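Local coordinates for toxin 2A (Paenibacillus larvae, PDB 5URP), which probably transfers the ADP-ribose group of NAD+ to a target protein as a bacterial toxin and virulence factor, at residues D25-G37 against Y148-L160. Numbering follows the deposited sequence.
Sequences DFRIDKEKAKKWG and YLSTSLVNGTLFL
Leu153 and Val154, just past strand 149-152, supply most of the share that segment 148-160 brings to the contact with the start of helix 30-45 and the turn before it. Leu153 CD2 comes obliquely to the benzo end of Trp36, 3.8 Å from Trp36 CZ3, while CD1 lies near CE3, and the two side chains cross at about a right angle. Leu153 CD1 also comes within 3.4 Å of Ala33 O and near Gly37 CA. Val154 packs beside it: with CG1 anti to the carbonyl carbon (chi1 -65°), that methyl is turned onto Ala33 CB, 3.7 Å away, and onto Lys30 CA.

The polar component is a direct backbone bond, Asn155 N to Arg27 O, 2.9 Å long and nearly straight (166° at the hydrogen). A water adds a second bridge, accepting from Phe26 N and donating to Leu153 O at 2.7 Å. Both polar links involve the type II' turn from Phe26 to Asp29.

In the second shell, Ala33 CA sits over the centre of one face of the Phe26 ring, 3.6 Å from its plane. The Asx turn from Asp25 OD1 to Arg27 N holds the approach to the turn, and Tyr104 also bonds that oxygen. Asp29 caps the helix through Lys32 N, while Ser152 OG accepts from Val154 N in an ST turn. Leu189 and Met191 flank the apolar contacts.

One carbonyl, Arg27 O, is thus bonded directly and a second, Leu153 O, through water, which also gives the N-H groups of Asn155 and Phe26 a partner, while apolar packing joins the N-terminal helix of this ADP-ribosyltransferase fold to the segment leaving strand 149-152.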
loop_
_atom_site.group_PDB
_atom_site.type_symbol
_atom_site.label_atom_id
_atom_site.label_comp_id
_atom_site.label_asym_id
_atom_site.label_seq_id
_atom_site.Cartn_x
_atom_site.Cartn_y
_atom_site.Cartn_z
ATOM N N ASP A 25 9.354 -1.494 12.700
ATOM C CA ASP A 25 8.536 -2.540 12.092
ATOM C C ASP A 25 7.687 -3.133 13.208
ATOM O O ASP A 25 8.226 -3.768 14.114
ATOM C CB ASP A 25 9.428 -3.586 11.424
ATOM C CG ASP A 25 8.661 -4.747 10.830
ATOM O OD1 ASP A 25 7.407 -4.745 10.819
ATOM O OD2 ASP A 25 9.340 -5.669 10.358
ATOM N N PHE A 26 6.388 -2.852 13.172
ATOM C CA PHE A 26 5.460 -3.280 14.209
ATOM C C PHE A 26 5.024 -4.727 14.059
ATOM O O PHE A 26 4.450 -5.272 15.004
ATOM C CB PHE A 26 4.240 -2.362 14.206
ATOM C CG PHE A 26 4.561 -0.951 14.629
ATOM C CD1 PHE A 26 4.936 -0.678 15.924
ATOM C CD2 PHE A 26 4.503 0.087 13.720
ATOM C CE1 PHE A 26 5.252 0.623 16.307
ATOM C CE2 PHE A 26 4.820 1.384 14.107
ATOM C CZ PHE A 26 5.181 1.637 15.376
ATOM N N ARG A 27 5.310 -5.360 12.925
ATOM C CA ARG A 27 5.007 -6.774 12.683
ATOM C C ARG A 27 3.506 -6.954 12.880
ATOM O O ARG A 27 2.747 -6.465 12.030
ATOM C CB ARG A 27 5.913 -7.669 13.534
ATOM C CG ARG A 27 7.398 -7.581 13.123
ATOM C CD ARG A 27 8.269 -8.628 13.812
ATOM N NE ARG A 27 7.810 -9.996 13.569
ATOM C CZ ARG A 27 8.202 -10.768 12.558
ATOM N NH1 ARG A 27 9.075 -10.323 11.662
ATOM N NH2 ARG A 27 7.715 -11.999 12.441
ATOM N N ILE A 28 3.038 -7.668 13.905
ATOM C CA ILE A 28 1.591 -7.825 14.117
ATOM C C ILE A 28 1.107 -7.087 15.364
ATOM O O ILE A 28 -0.023 -7.306 15.808
ATOM C CB ILE A 28 1.197 -9.315 14.185
ATOM C CG1 ILE A 28 1.925 -10.015 15.325
ATOM C CG2 ILE A 28 1.496 -9.998 12.856
ATOM C CD1 ILE A 28 1.356 -11.446 15.613
ATOM N N ASP A 29 1.932 -6.211 15.940
ATOM C CA ASP A 29 1.604 -5.582 17.227
ATOM C C ASP A 29 0.739 -4.357 16.964
ATOM O O ASP A 29 1.218 -3.227 16.852
ATOM C CB ASP A 29 2.864 -5.225 18.007
ATOM C CG ASP A 29 2.576 -4.780 19.429
ATOM O OD1 ASP A 29 1.449 -4.310 19.718
ATOM O OD2 ASP A 29 3.486 -4.887 20.276
ATOM N N LYS A 30 -0.571 -4.594 16.900
ATOM C CA LYS A 30 -1.528 -3.547 16.560
ATOM C C LYS A 30 -1.568 -2.449 17.619
ATOM O O LYS A 30 -1.724 -1.274 17.282
ATOM C CB LYS A 30 -2.912 -4.172 16.389
ATOM C CG LYS A 30 -3.797 -3.527 15.389
ATOM C CD LYS A 30 -5.016 -4.385 15.095
ATOM C CE LYS A 30 -5.870 -3.731 14.003
ATOM N NZ LYS A 30 -7.025 -4.562 13.563
ATOM N N GLU A 31 -1.429 -2.795 18.905
ATOM C CA GLU A 31 -1.541 -1.750 19.926
ATOM C C GLU A 31 -0.355 -0.791 19.876
ATOM O O GLU A 31 -0.541 0.434 19.925
ATOM C CB GLU A 31 -1.706 -2.375 21.314
ATOM C CG GLU A 31 -3.119 -2.902 21.542
ATOM C CD GLU A 31 -4.195 -1.877 21.152
ATOM O OE1 GLU A 31 -4.194 -0.760 21.716
ATOM O OE2 GLU A 31 -5.018 -2.175 20.257
ATOM N N LYS A 32 0.863 -1.317 19.715
ATOM C CA LYS A 32 2.026 -0.449 19.533
ATOM C C LYS A 32 1.911 0.391 18.263
ATOM O O LYS A 32 2.226 1.591 18.274
ATOM C CB LYS A 32 3.310 -1.278 19.494
ATOM C CG LYS A 32 3.939 -1.564 20.859
ATOM C CD LYS A 32 5.238 -2.370 20.726
ATOM C CE LYS A 32 6.363 -1.602 20.011
ATOM N NZ LYS A 32 6.938 -0.489 20.832
ATOM N N ALA A 33 1.477 -0.225 17.157
ATOM C CA ALA A 33 1.385 0.471 15.875
ATOM C C ALA A 33 0.402 1.630 15.955
ATOM O O ALA A 33 0.674 2.729 15.457
ATOM C CB ALA A 33 0.948 -0.510 14.782
ATOM N N LYS A 34 -0.737 1.401 16.596
ATOM C CA LYS A 34 -1.770 2.418 16.703
ATOM C C LYS A 34 -1.260 3.653 17.453
ATOM O O LYS A 34 -1.524 4.792 17.045
ATOM C CB LYS A 34 -2.975 1.790 17.379
ATOM C CG LYS A 34 -4.320 2.326 17.012
ATOM C CD LYS A 34 -5.394 1.350 17.498
ATOM C CE LYS A 34 -6.565 2.058 18.164
ATOM N NZ LYS A 34 -7.436 2.789 17.198
ATOM N N LYS A 35 -0.507 3.455 18.539
ATOM C CA LYS A 35 0.025 4.597 19.287
ATOM C C LYS A 35 0.982 5.436 18.444
ATOM O O LYS A 35 0.971 6.679 18.523
ATOM C CB LYS A 35 0.734 4.105 20.553
ATOM C CG LYS A 35 1.550 5.184 21.287
ATOM C CD LYS A 35 1.984 4.730 22.691
ATOM C CE LYS A 35 2.606 5.880 23.482
ATOM N NZ LYS A 35 1.691 7.071 23.605
ATOM N N TRP A 36 1.857 4.777 17.675
ATOM C CA TRP A 36 2.818 5.476 16.828
ATOM C C TRP A 36 2.106 6.227 15.722
ATOM O O TRP A 36 2.397 7.405 15.461
ATOM C CB TRP A 36 3.808 4.478 16.236
ATOM C CG TRP A 36 4.828 5.071 15.326
ATOM C CD1 TRP A 36 6.095 5.474 15.668
ATOM C CD2 TRP A 36 4.697 5.321 13.918
ATOM N NE1 TRP A 36 6.754 5.953 14.563
ATOM C CE2 TRP A 36 5.923 5.883 13.480
ATOM C CE3 TRP A 36 3.668 5.137 12.989
ATOM C CZ2 TRP A 36 6.144 6.250 12.156
ATOM C CZ3 TRP A 36 3.886 5.512 11.676
ATOM C CH2 TRP A 36 5.117 6.048 11.269
ATOM N N GLY A 37 1.155 5.561 15.066
ATOM C CA GLY A 37 0.468 6.189 13.952
ATOM C C GLY A 37 -0.335 7.401 14.379
ATOM O O GLY A 37 -0.366 8.416 13.678
ATOM N N TYR A 148 -3.302 5.320 -5.769
ATOM C CA TYR A 148 -2.738 5.456 -4.437
ATOM C C TYR A 148 -2.333 4.085 -3.890
ATOM O O TYR A 148 -2.859 3.043 -4.286
ATOM C CB TYR A 148 -3.734 6.141 -3.493
ATOM C CG TYR A 148 -4.071 7.542 -3.924
ATOM C CD1 TYR A 148 -3.217 8.621 -3.632
ATOM C CD2 TYR A 148 -5.201 7.786 -4.676
ATOM C CE1 TYR A 148 -3.536 9.906 -4.059
ATOM C CE2 TYR A 148 -5.522 9.048 -5.117
ATOM C CZ TYR A 148 -4.689 10.107 -4.814
ATOM O OH TYR A 148 -5.069 11.320 -5.284
ATOM N N LEU A 149 -1.393 4.092 -2.971
ATOM C CA LEU A 149 -0.848 2.862 -2.413
ATOM C C LEU A 149 -1.262 2.775 -0.950
ATOM O O LEU A 149 -0.663 3.398 -0.072
ATOM C CB LEU A 149 0.666 2.830 -2.599
ATOM C CG LEU A 149 1.374 1.519 -2.302
ATOM C CD1 LEU A 149 0.806 0.373 -3.120
ATOM C CD2 LEU A 149 2.872 1.684 -2.597
ATOM N N SER A 150 -2.310 1.977 -0.700
ATOM C CA SER A 150 -2.802 1.718 0.640
ATOM C C SER A 150 -2.008 0.566 1.243
ATOM O O SER A 150 -1.908 -0.511 0.636
ATOM C CB SER A 150 -4.294 1.351 0.606
ATOM O OG SER A 150 -5.112 2.444 0.222
ATOM N N THR A 151 -1.474 0.784 2.439
ATOM C CA THR A 151 -0.665 -0.187 3.154
ATOM C C THR A 151 -1.097 -0.145 4.611
ATOM O O THR A 151 -1.931 0.678 4.991
ATOM C CB THR A 151 0.830 0.136 3.051
ATOM O OG1 THR A 151 1.121 1.289 3.837
ATOM C CG2 THR A 151 1.235 0.379 1.607
ATOM N N SER A 152 -0.560 -1.050 5.427
ATOM C CA SER A 152 -0.876 -1.100 6.851
ATOM C C SER A 152 0.391 -1.129 7.689
ATOM O O SER A 152 1.407 -1.736 7.313
ATOM C CB SER A 152 -1.726 -2.357 7.198
ATOM O OG SER A 152 -2.045 -2.392 8.587
ATOM N N LEU A 153 0.308 -0.529 8.880
ATOM C CA LEU A 153 1.410 -0.605 9.832
ATOM C C LEU A 153 1.612 -2.007 10.380
ATOM O O LEU A 153 2.674 -2.305 10.937
ATOM C CB LEU A 153 1.179 0.346 11.003
ATOM C CG LEU A 153 1.318 1.834 10.758
ATOM C CD1 LEU A 153 0.996 2.558 12.062
ATOM C CD2 LEU A 153 2.733 2.162 10.299
ATOM N N VAL A 154 0.609 -2.863 10.273
ATOM C CA VAL A 154 0.773 -4.230 10.745
ATOM C C VAL A 154 0.465 -5.197 9.610
ATOM O O VAL A 154 -0.238 -4.893 8.634
ATOM C CB VAL A 154 -0.082 -4.574 11.991
ATOM C CG1 VAL A 154 0.377 -3.764 13.162
ATOM C CG2 VAL A 154 -1.536 -4.409 11.705
ATOM N N ASN A 155 0.984 -6.403 9.784
ATOM C CA ASN A 155 0.764 -7.495 8.849
ATOM C C ASN A 155 -0.508 -8.204 9.301
ATOM O O ASN A 155 -0.462 -9.197 10.012
ATOM C CB ASN A 155 1.971 -8.414 8.838
ATOM C CG ASN A 155 1.869 -9.501 7.828
ATOM O OD1 ASN A 155 0.965 -9.535 6.993
ATOM N ND2 ASN A 155 2.795 -10.434 7.914
ATOM N N GLY A 156 -1.654 -7.641 8.887
ATOM C CA GLY A 156 -2.938 -8.041 9.450
ATOM C C GLY A 156 -3.409 -9.383 8.928
ATOM O O GLY A 156 -2.915 -9.897 7.911
ATOM N N THR A 157 -4.373 -9.961 9.662
ATOM C CA THR A 157 -4.893 -11.273 9.291
ATOM C C THR A 157 -5.542 -11.260 7.912
ATOM O O THR A 157 -5.574 -12.293 7.241
ATOM C CB THR A 157 -5.895 -11.762 10.346
ATOM O OG1 THR A 157 -6.967 -10.820 10.486
ATOM C CG2 THR A 157 -5.236 -11.920 11.692
ATOM N N LEU A 158 -6.079 -10.123 7.477
ATOM C CA LEU A 158 -6.701 -10.057 6.156
ATOM C C LEU A 158 -5.717 -10.446 5.050
ATOM O O LEU A 158 -6.126 -10.936 3.988
ATOM C CB LEU A 158 -7.278 -8.651 5.913
ATOM C CG LEU A 158 -6.352 -7.460 5.619
ATOM C CD1 LEU A 158 -7.150 -6.272 5.098
ATOM C CD2 LEU A 158 -5.538 -7.037 6.834
ATOM N N PHE A 159 -4.416 -10.275 5.283
ATOM C CA PHE A 159 -3.446 -10.583 4.250
ATOM C C PHE A 159 -3.176 -12.073 4.104
ATOM O O PHE A 159 -2.589 -12.479 3.088
ATOM C CB PHE A 159 -2.125 -9.836 4.538
ATOM C CG PHE A 159 -2.265 -8.310 4.576
ATOM C CD1 PHE A 159 -3.297 -7.665 3.911
ATOM C CD2 PHE A 159 -1.350 -7.526 5.286
ATOM C CE1 PHE A 159 -3.433 -6.308 3.944
ATOM C CE2 PHE A 159 -1.491 -6.161 5.318
ATOM C CZ PHE A 159 -2.517 -5.547 4.635
ATOM N N LEU A 160 -3.578 -12.896 5.086
ATOM C CA LEU A 160 -3.354 -14.335 5.007
ATOM C C LEU A 160 -4.058 -14.944 3.803
ATOM O O LEU A 160 -3.573 -15.923 3.237
ATOM C CB LEU A 160 -3.841 -15.016 6.288
ATOM C CG LEU A 160 -3.033 -14.644 7.524
ATOM C CD1 LEU A 160 -3.806 -15.050 8.772
ATOM C CD2 LEU A 160 -1.688 -15.339 7.459
HETATM O O HOH W 1 5.276 -1.571 10.992
#